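Local coordinates for Lmo0547 protein (Listeria monocytogenes, PDB 4R9N), which probably acts as a SorC-family transcriptional regulator, with a putative sugar-binding domain attached to a DNA-binding part in the whole protein, at residues Asn35-Glu40 / Val244-Met249; Glu19-Ala24 / Ala42-Lys47; Asp128-Lys133 / His203-Ser208. All coordinates share one frame; numbering follows the deposited sequence. Where two conformers were deposited one is given.

In the fold
After helix 3-15 the chain lays down strand 19-23 and then helix 30-49, which folds back on the strand in interaction 2 and closes a loop of 17 residues. Before that loop closes, residues 35-40 of the same helix open interaction 1, completed at 244-249 by strand 242-246 and the start of the last helix. Interactions 1 and 2 cross along the chain; their centres are about 8 Å apart, and both pack helix 30-49 on neighbouring strands at one edge of the parallel sheet. Interaction 3 nests inside the long loop of interaction 1 and follows interaction 2. It joins helix 123-131 to the loop at 203-208, its centre about 33 Å from that of interaction 1.

Interaction 1 of 3, residues Asn35-Glu40 / Val244-Met249; sequences NFLAKE and VITDRM
Leu37 and Val244 form a buried apolar contact where helix 30-49 packs on strand 242-246. The short axes come within 8.7 Å and enclose 146°, so the helix runs back obliquely, more nearly antiparallel, over the strand. One branch of Leu37 does most of the work. A chi1 of 179° swings CG toward the strand, and from there CD1 reaches Val244 CG1 at 3.5 Å, tighter than ordinary van der Waals contact, the two side chains meeting at a slant. The same methyl rests against the next peptide, 3.8 Å from Ile245 N, while Leu37 CD2 only brushes Thr246 CG2 at 4.5 Å. Ile245 turns the other way, onto Ala250 and Ile253 of the helix 247-253, which puts helices on both faces of this strand.

The strand then passes directly into that helix. Thr246 is its N-cap: OG1 accepts from Met249 N (selenomethionine) at 3.1 Å with an N-H...O angle of 160°. Backbone bonds from Val244 to Ala220 and from Ile245 to Ile21 and Val23 seat the strand between two neighbours. A helix packed roughly antiparallel on a strand of a parallel sheet, with a second helix on the other face, is characteristic of three-layer, Rossmann-like alpha/beta folds.

Interaction 2 of 3, residues Glu19-Ala24 / Ala42-Lys47; sequences EAIVVA and AYTLSK
Ile21 and Thr44 meet tip to tip, and this meeting marks the compact part of a small contact, 106 Å² in all, between strand 19-23 and helix 30-49. Ile21 CD1 is 3.8 Å from Thr44 CG2, and the same methyl comes to 4.1 Å from Leu45 CD2, whose side chain slants across the isoleucine. Thr44 offers its methyl because CG2 stands anti to the backbone N, with OG1 at chi1 -63° beside that N; the hydroxyl makes a weak hydrogen bond with Glu40 O, one turn back. The nearest alpha carbons, Ile21 CA and Thr44 CA, remain 8.4 Å apart, evidence that side-chain ends alone span the gap.

Strand 19-23 is the outermost strand of the parallel sheet on this side within the chain, with 242-246 as its neighbour. The chain returns from it through helix 30-49, the first half of a beta-alpha-beta crossover that passes over three intervening strands before entering the sheet again at 54-57. Ile21 also packs on Val242 and Val244, whereas Ala20 and Val22 face the opposite layer, helix 3-15.

Beyond Ile21 the contact thins out. Ile21 and Leu45 are buried, but Thr44 stands at the partly exposed margin. Glu19 OE2 comes no nearer than 5.4 Å to Thr44 CG2, though Glu19 OE1 forms a salt bridge with Arg48 NH2, just past the segment. On the outer side Ser46 OG donates to Tyr43 O at 2.7 Å, approaching at a C=O...O angle of 130° and 36° above the carbonyl plane.

Interaction 3 of 3, residues Asp128-Lys133 / His203-Ser208; sequences DLSKNK and HVIGLS
Ile205 reaches Leu129 through an extended side chain: CG1 stands opposite the carbonyl carbon (chi1 -59°) and chi2, at -178°, carries CD1 straight outward. A chi1 of -73° holds Leu129 CG beside its own backbone N, from where CD1 joins CB in coming against the isoleucine methyl. In what is consistent with a Rossmann-like alpha/beta fold, this is loop-on-helix packing, in which the segment 203-208, between helices 199-202 and 209-213, lies against the last turn of helix 123-131.

The two side chains cross at about a right angle. Ile205 CD1 lies 4.0 Å from Leu129 CB and 4.1 Å from Leu129 CD1, so a single methyl touches both the root and one branch of the leucine. Beside it, Ser130 presents its hydroxyl to the aliphatic stem, OG being 4.3 Å from Ile205 CG1; that OG also makes a weak hydrogen bond with Lys126 O. No hydrogen bond links the two segments, and they bury just 103 Å².

The loop is held chiefly by other parts of the chain. Ile205 makes backbone bonds with Gly85 and Ala118, while both ring nitrogens of His203 are hydrogen-bonded, NE2 to Thr123 OG1 and ND1 to Glu199 O. Leu129 packs in addition on Ile135 of the following helix. The turn toward that helix is secured by Asn132 N, 3.0 Å from Leu129 O, and Asn132 OD1 then caps Ile135 N.

Interaction 1 of 3, residues Asn35-Glu40 / Val244-Met249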
loop_
_atom_site.group_PDB
_atom_site.type_symbol
_atom_site.label_atom_id
_atom_site.label_comp_id
_atom_site.label_asym_id
_atom_site.label_seq_id
_atom_site.Cartn_x
_atom_site.Cartn_y
_atom_site.Cartn_z
ATOM N N ASN A 35 -2.159 13.201 8.682
ATOM C CA ASN A 35 -3.402 12.905 9.394
ATOM C C ASN A 35 -4.687 13.360 8.649
ATOM O O ASN A 35 -5.693 12.666 8.629
ATOM C CB ASN A 35 -3.409 13.490 10.812
ATOM C CG ASN A 35 -2.353 12.842 11.694
ATOM O OD1 ASN A 35 -2.195 11.626 11.672
ATOM N ND2 ASN A 35 -1.577 13.641 12.398
ATOM N N PHE A 36 -4.609 14.536 8.041
ATOM C CA PHE A 36 -5.687 15.067 7.283
ATOM C C PHE A 36 -5.913 14.206 6.021
ATOM O O PHE A 36 -7.073 13.884 5.697
ATOM C CB PHE A 36 -5.319 16.521 6.896
ATOM C CG PHE A 36 -6.367 17.212 6.107
ATOM C CD1 PHE A 36 -7.644 17.327 6.583
ATOM C CD2 PHE A 36 -6.086 17.707 4.861
ATOM C CE1 PHE A 36 -8.616 17.960 5.836
ATOM C CE2 PHE A 36 -7.073 18.368 4.127
ATOM C CZ PHE A 36 -8.329 18.467 4.610
ATOM N N LEU A 37 -4.829 13.820 5.348
ATOM C CA LEU A 37 -4.905 12.890 4.178
ATOM C C LEU A 37 -5.586 11.596 4.573
ATOM O O LEU A 37 -6.476 11.129 3.858
ATOM C CB LEU A 37 -3.536 12.638 3.617
ATOM C CG LEU A 37 -3.395 11.706 2.443
ATOM C CD1 LEU A 37 -4.125 12.217 1.222
ATOM C CD2 LEU A 37 -1.904 11.618 2.122
ATOM N N ALA A 38 -5.228 11.047 5.733
ATOM C CA ALA A 38 -5.889 9.827 6.209
ATOM C C ALA A 38 -7.376 9.982 6.427
ATOM O O ALA A 38 -8.181 9.081 6.066
ATOM C CB ALA A 38 -5.200 9.276 7.446
ATOM N N LYS A 39 -7.743 11.059 7.048
ATOM C CA LYS A 39 -9.119 11.351 7.346
ATOM C C LYS A 39 -9.948 11.510 6.083
ATOM O O LYS A 39 -11.068 10.939 5.929
ATOM C CB LYS A 39 -9.172 12.655 8.122
ATOM C CG LYS A 39 -10.531 12.985 8.640
ATOM C CD LYS A 39 -10.467 14.162 9.606
ATOM C CE LYS A 39 -11.643 14.110 10.566
ATOM N NZ LYS A 39 -11.293 13.136 11.644
ATOM N N GLU A 40 -9.385 12.241 5.132
ATOM C CA GLU A 40 -10.112 12.451 3.863
ATOM C C GLU A 40 -10.121 11.229 2.973
ATOM O O GLU A 40 -11.157 10.991 2.273
ATOM C CB GLU A 40 -9.580 13.671 3.147
ATOM C CG GLU A 40 -9.900 14.915 3.990
ATOM C CD GLU A 40 -11.413 15.140 4.212
ATOM O OE1 GLU A 40 -12.199 14.874 3.294
ATOM O OE2 GLU A 40 -11.817 15.539 5.334
ATOM N N VAL A 244 -4.472 8.994 -3.687
ATOM C CA VAL A 244 -4.960 9.960 -2.732
ATOM C C VAL A 244 -3.704 10.619 -2.196
ATOM O O VAL A 244 -2.857 9.953 -1.557
ATOM C CB VAL A 244 -5.767 9.335 -1.566
ATOM C CG1 VAL A 244 -6.374 10.426 -0.739
ATOM C CG2 VAL A 244 -6.889 8.456 -2.127
ATOM N N ILE A 245 -3.551 11.901 -2.525
ATOM C CA ILE A 245 -2.397 12.692 -2.133
ATOM C C ILE A 245 -2.757 14.130 -1.848
ATOM O O ILE A 245 -3.862 14.580 -2.171
ATOM C CB ILE A 245 -1.249 12.674 -3.160
ATOM C CG1 ILE A 245 -1.695 13.278 -4.478
ATOM C CG2 ILE A 245 -0.671 11.253 -3.327
ATOM C CD1 ILE A 245 -0.507 13.454 -5.439
ATOM N N THR A 246 -1.810 14.837 -1.261
ATOM C CA THR A 246 -1.982 16.215 -0.899
ATOM C C THR A 246 -1.743 17.079 -2.126
ATOM O O THR A 246 -1.122 16.665 -3.098
ATOM C CB THR A 246 -0.997 16.693 0.189
ATOM O OG1 THR A 246 0.338 16.547 -0.242
ATOM C CG2 THR A 246 -1.212 15.991 1.513
ATOM N N ASP A 247 -2.209 18.292 -2.075
ATOM C CA ASP A 247 -1.923 19.219 -3.197
ATOM C C ASP A 247 -0.462 19.599 -3.294
ATOM O O ASP A 247 0.060 19.825 -4.400
ATOM C CB ASP A 247 -2.836 20.474 -3.148
ATOM C CG ASP A 247 -2.793 21.183 -1.845
ATOM O OD1 ASP A 247 -2.021 20.774 -0.919
ATOM O OD2 ASP A 247 -3.568 22.197 -1.750
ATOM N N ARG A 248 0.210 19.660 -2.147
ATOM C CA ARG A 248 1.668 19.876 -2.107
ATOM C C ARG A 248 2.440 18.758 -2.852
ATOM O O ARG A 248 3.354 19.035 -3.640
ATOM C CB ARG A 248 2.118 19.977 -0.652
ATOM C CG ARG A 248 3.373 20.797 -0.382
ATOM C CD ARG A 248 3.239 21.567 0.932
ATOM N NE ARG A 248 2.724 20.729 2.020
ATOM C CZ ARG A 248 2.201 21.181 3.163
ATOM N NH1 ARG A 248 1.774 20.319 4.068
ATOM N NH2 ARG A 248 2.124 22.466 3.418
HETATM N N MSE A 249 2.057 17.496 -2.612
HETATM C CA MSE A 249 2.670 16.372 -3.293
HETATM C C MSE A 249 2.295 16.417 -4.748
HETATM O O MSE A 249 3.118 16.116 -5.589
HETATM C CB MSE A 249 2.167 15.042 -2.743
HETATM C CG MSE A 249 2.678 13.836 -3.507
HETATM SE SE MSE A 249 4.611 13.505 -3.182
HETATM C CE MSE A 249 4.496 14.093 -1.318
#

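Interaction 2 of 3, residues Glu19-Ala24 / Ala42-Lys47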
loop_
_atom_site.group_PDB
_atom_site.type_symbol
_atom_site.label_atom_id
_atom_site.label_comp_id
_atom_site.label_asym_id
_atom_site.label_seq_id
_atom_site.Cartn_x
_atom_site.Cartn_y
_atom_site.Cartn_z
ATOM N N GLU A 19 -8.478 7.654 -11.265
ATOM C CA GLU A 19 -8.855 8.788 -10.450
ATOM C C GLU A 19 -7.729 9.304 -9.579
ATOM O O GLU A 19 -6.921 8.531 -9.059
ATOM C CB GLU A 19 -10.065 8.460 -9.554
ATOM C CG GLU A 19 -10.577 9.705 -8.814
ATOM C CD GLU A 19 -11.765 9.471 -7.892
ATOM O OE1 GLU A 19 -12.110 8.293 -7.608
ATOM O OE2 GLU A 19 -12.399 10.486 -7.444
ATOM N N ALA A 20 -7.683 10.608 -9.389
ATOM C CA ALA A 20 -6.785 11.239 -8.428
ATOM C C ALA A 20 -7.616 12.042 -7.446
ATOM O O ALA A 20 -8.474 12.838 -7.862
ATOM C CB ALA A 20 -5.714 12.073 -9.140
ATOM N N ILE A 21 -7.431 11.789 -6.153
ATOM C CA ILE A 21 -8.087 12.545 -5.128
ATOM C C ILE A 21 -7.055 13.436 -4.428
ATOM O O ILE A 21 -6.056 12.921 -3.876
ATOM C CB ILE A 21 -8.702 11.585 -4.108
ATOM C CG1 ILE A 21 -9.758 10.711 -4.801
ATOM C CG2 ILE A 21 -9.248 12.409 -2.951
ATOM C CD1 ILE A 21 -9.938 9.335 -4.155
ATOM N N VAL A 22 -7.191 14.741 -4.581
ATOM C CA VAL A 22 -6.178 15.645 -4.104
ATOM C C VAL A 22 -6.773 16.414 -2.964
ATOM O O VAL A 22 -7.841 17.030 -3.093
ATOM C CB VAL A 22 -5.674 16.662 -5.167
ATOM C CG1 VAL A 22 -4.653 17.559 -4.538
ATOM C CG2 VAL A 22 -5.035 15.965 -6.341
ATOM N N VAL A 23 -6.022 16.470 -1.879
ATOM C CA VAL A 23 -6.506 17.004 -0.628
ATOM C C VAL A 23 -5.849 18.351 -0.403
ATOM O O VAL A 23 -4.647 18.451 -0.474
ATOM C CB VAL A 23 -6.164 15.980 0.504
ATOM C CG1 VAL A 23 -6.274 16.603 1.856
ATOM C CG2 VAL A 23 -7.077 14.755 0.377
ATOM N N ALA A 24 -6.639 19.383 -0.136
ATOM C CA ALA A 24 -6.117 20.724 0.036
ATOM C C ALA A 24 -5.575 20.894 1.425
ATOM O O ALA A 24 -6.290 20.730 2.379
ATOM C CB ALA A 24 -7.194 21.778 -0.234
ATOM N N ALA A 42 -10.221 8.183 4.218
ATOM C CA ALA A 42 -11.228 7.325 4.782
ATOM C C ALA A 42 -12.626 7.731 4.288
ATOM O O ALA A 42 -13.457 6.873 3.942
ATOM C CB ALA A 42 -11.157 7.335 6.265
ATOM N N TYR A 43 -12.881 9.017 4.278
ATOM C CA TYR A 43 -14.195 9.536 3.900
ATOM C C TYR A 43 -14.491 9.206 2.462
ATOM O O TYR A 43 -15.537 8.604 2.164
ATOM C CB TYR A 43 -14.285 11.016 4.141
ATOM C CG TYR A 43 -15.534 11.648 3.564
ATOM C CD1 TYR A 43 -16.811 11.306 4.022
ATOM C CD2 TYR A 43 -15.426 12.529 2.548
ATOM C CE1 TYR A 43 -17.957 11.858 3.480
ATOM C CE2 TYR A 43 -16.543 13.094 1.999
ATOM C CZ TYR A 43 -17.817 12.762 2.458
ATOM O OH TYR A 43 -18.923 13.370 1.850
ATOM N N THR A 44 -13.583 9.535 1.561
ATOM C CA THR A 44 -13.823 9.322 0.173
ATOM C C THR A 44 -13.785 7.875 -0.251
ATOM O O THR A 44 -14.666 7.414 -1.027
ATOM C CB THR A 44 -12.854 10.104 -0.680
ATOM O OG1 THR A 44 -13.071 11.488 -0.425
ATOM C CG2 THR A 44 -13.118 9.823 -2.159
ATOM N N LEU A 45 -12.818 7.117 0.277
ATOM C CA LEU A 45 -12.713 5.728 -0.099
ATOM C C LEU A 45 -13.791 4.823 0.489
ATOM O O LEU A 45 -14.115 3.819 -0.151
ATOM C CB LEU A 45 -11.330 5.167 0.179
ATOM C CG LEU A 45 -10.145 5.853 -0.553
ATOM C CD1 LEU A 45 -8.844 5.215 -0.075
ATOM C CD2 LEU A 45 -10.185 5.784 -2.081
ATOM N N SER A 46 -14.405 5.217 1.610
ATOM C CA SER A 46 -15.521 4.433 2.183
ATOM C C SER A 46 -16.615 4.303 1.136
ATOM O O SER A 46 -17.249 3.250 0.997
ATOM C CB SER A 46 -16.085 5.076 3.468
ATOM O OG SER A 46 -16.564 6.355 3.158
ATOM N N LYS A 47 -16.778 5.327 0.318
ATOM C CA LYS A 47 -17.806 5.301 -0.742
ATOM C C LYS A 47 -17.555 4.287 -1.889
ATOM O O LYS A 47 -18.461 3.662 -2.383
ATOM C CB LYS A 47 -17.966 6.691 -1.356
ATOM C CG LYS A 47 -18.964 7.576 -0.631
ATOM C CD LYS A 47 -18.355 8.443 0.409
ATOM C CE LYS A 47 -19.077 9.811 0.500
ATOM N NZ LYS A 47 -20.337 9.668 1.277
#

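Interaction 3 of 3, residues Asp128-Lys133 / His203-Ser208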
loop_
_atom_site.group_PDB
_atom_site.type_symbol
_atom_site.label_atom_id
_atom_site.label_comp_id
_atom_site.label_asym_id
_atom_site.label_seq_id
_atom_site.Cartn_x
_atom_site.Cartn_y
_atom_site.Cartn_z
ATOM N N ASP A 128 8.106 -23.947 2.754
ATOM C CA ASP A 128 7.088 -24.710 3.495
ATOM C C ASP A 128 5.819 -23.905 3.847
ATOM O O ASP A 128 4.700 -24.398 3.741
ATOM C CB ASP A 128 7.658 -25.188 4.833
ATOM C CG ASP A 128 8.642 -26.301 4.687
ATOM O OD1 ASP A 128 8.851 -26.746 3.530
ATOM O OD2 ASP A 128 9.208 -26.739 5.732
ATOM N N LEU A 129 6.018 -22.682 4.336
ATOM C CA LEU A 129 4.906 -21.820 4.706
ATOM C C LEU A 129 4.104 -21.437 3.476
ATOM O O LEU A 129 2.880 -21.528 3.474
ATOM C CB LEU A 129 5.405 -20.532 5.379
ATOM C CG LEU A 129 5.939 -20.704 6.794
ATOM C CD1 LEU A 129 6.787 -19.515 7.208
ATOM C CD2 LEU A 129 4.778 -20.819 7.746
ATOM N N SER A 130 4.789 -20.952 2.446
ATOM C CA SER A 130 4.104 -20.573 1.223
ATOM C C SER A 130 3.186 -21.695 0.718
ATOM O O SER A 130 2.113 -21.402 0.169
ATOM C CB SER A 130 5.105 -20.156 0.141
ATOM O OG SER A 130 5.621 -18.867 0.438
ATOM N N LYS A 131 3.582 -22.961 0.924
ATOM C CA LYS A 131 2.758 -24.105 0.518
ATOM C C LYS A 131 1.778 -24.688 1.581
ATOM O O LYS A 131 1.005 -25.580 1.268
ATOM C CB LYS A 131 3.663 -25.237 -0.035
ATOM C CG LYS A 131 4.117 -26.256 1.006
ATOM C CD LYS A 131 5.075 -27.286 0.423
ATOM C CE LYS A 131 5.301 -28.458 1.381
ATOM N NZ LYS A 131 5.845 -29.675 0.694
ATOM N N ASN A 132 1.790 -24.246 2.829
ATOM C CA ASN A 132 0.698 -24.661 3.728
ATOM C C ASN A 132 -0.639 -24.211 3.134
ATOM O O ASN A 132 -0.725 -23.092 2.573
ATOM C CB ASN A 132 0.851 -24.029 5.127
ATOM C CG ASN A 132 -0.469 -23.984 5.906
ATOM O OD1 ASN A 132 -1.170 -22.993 5.888
ATOM N ND2 ASN A 132 -0.813 -25.073 6.551
ATOM N N LYS A 133 -1.691 -25.028 3.294
ATOM C CA LYS A 133 -2.969 -24.723 2.610
ATOM C C LYS A 133 -3.769 -23.514 3.108
ATOM O O LYS A 133 -4.418 -22.870 2.311
ATOM C CB LYS A 133 -3.885 -25.954 2.530
ATOM C CG LYS A 133 -4.619 -26.279 3.815
ATOM C CD LYS A 133 -4.902 -27.776 3.954
ATOM C CE LYS A 133 -3.645 -28.545 4.360
ATOM N NZ LYS A 133 -3.894 -30.018 4.455
ATOM N N HIS A 203 11.819 -13.564 -0.541
ATOM C CA HIS A 203 11.564 -14.105 0.778
ATOM C C HIS A 203 10.343 -13.471 1.480
ATOM O O HIS A 203 10.082 -13.688 2.651
ATOM C CB HIS A 203 12.847 -14.031 1.617
ATOM C CG HIS A 203 13.904 -15.010 1.162
ATOM N ND1 HIS A 203 14.650 -14.826 0.007
ATOM C CD2 HIS A 203 14.289 -16.198 1.658
ATOM C CE1 HIS A 203 15.463 -15.863 -0.169
ATOM N NE2 HIS A 203 15.295 -16.686 0.843
ATOM N N VAL A 204 9.550 -12.695 0.742
ATOM C CA VAL A 204 8.402 -12.035 1.319
ATOM C C VAL A 204 7.148 -12.910 1.105
ATOM O O VAL A 204 6.915 -13.403 -0.007
ATOM C CB VAL A 204 8.225 -10.644 0.662
ATOM C CG1 VAL A 204 6.876 -10.031 1.045
ATOM C CG2 VAL A 204 9.327 -9.698 1.116
ATOM N N ILE A 205 6.340 -13.064 2.150
ATOM C CA ILE A 205 5.066 -13.750 2.025
ATOM C C ILE A 205 4.004 -12.676 1.869
ATOM O O ILE A 205 3.609 -12.046 2.818
ATOM C CB ILE A 205 4.787 -14.662 3.240
ATOM C CG1 ILE A 205 5.941 -15.713 3.356
ATOM C CG2 ILE A 205 3.430 -15.354 3.054
ATOM C CD1 ILE A 205 5.805 -16.713 4.445
ATOM N N GLY A 206 3.526 -12.500 0.642
ATOM C CA GLY A 206 2.480 -11.559 0.338
ATOM C C GLY A 206 2.428 -11.408 -1.182
ATOM O O GLY A 206 3.236 -11.988 -1.919
ATOM N N LEU A 207 1.496 -10.579 -1.621
ATOM C CA LEU A 207 1.259 -10.319 -3.025
ATOM C C LEU A 207 2.436 -9.651 -3.680
ATOM O O LEU A 207 2.991 -8.692 -3.117
ATOM C CB LEU A 207 0.062 -9.361 -3.085
ATOM C CG LEU A 207 -0.800 -9.202 -4.296
ATOM C CD1 LEU A 207 -1.932 -10.198 -4.202
ATOM C CD2 LEU A 207 -1.411 -7.809 -4.325
ATOM N N SER A 208 2.826 -10.111 -4.870
ATOM C CA SER A 208 3.898 -9.546 -5.671
ATOM C C SER A 208 3.437 -8.343 -6.485
ATOM O O SER A 208 2.220 -8.076 -6.628
ATOM C CB SER A 208 4.435 -10.620 -6.623
ATOM O OG SER A 208 3.443 -10.802 -7.639
#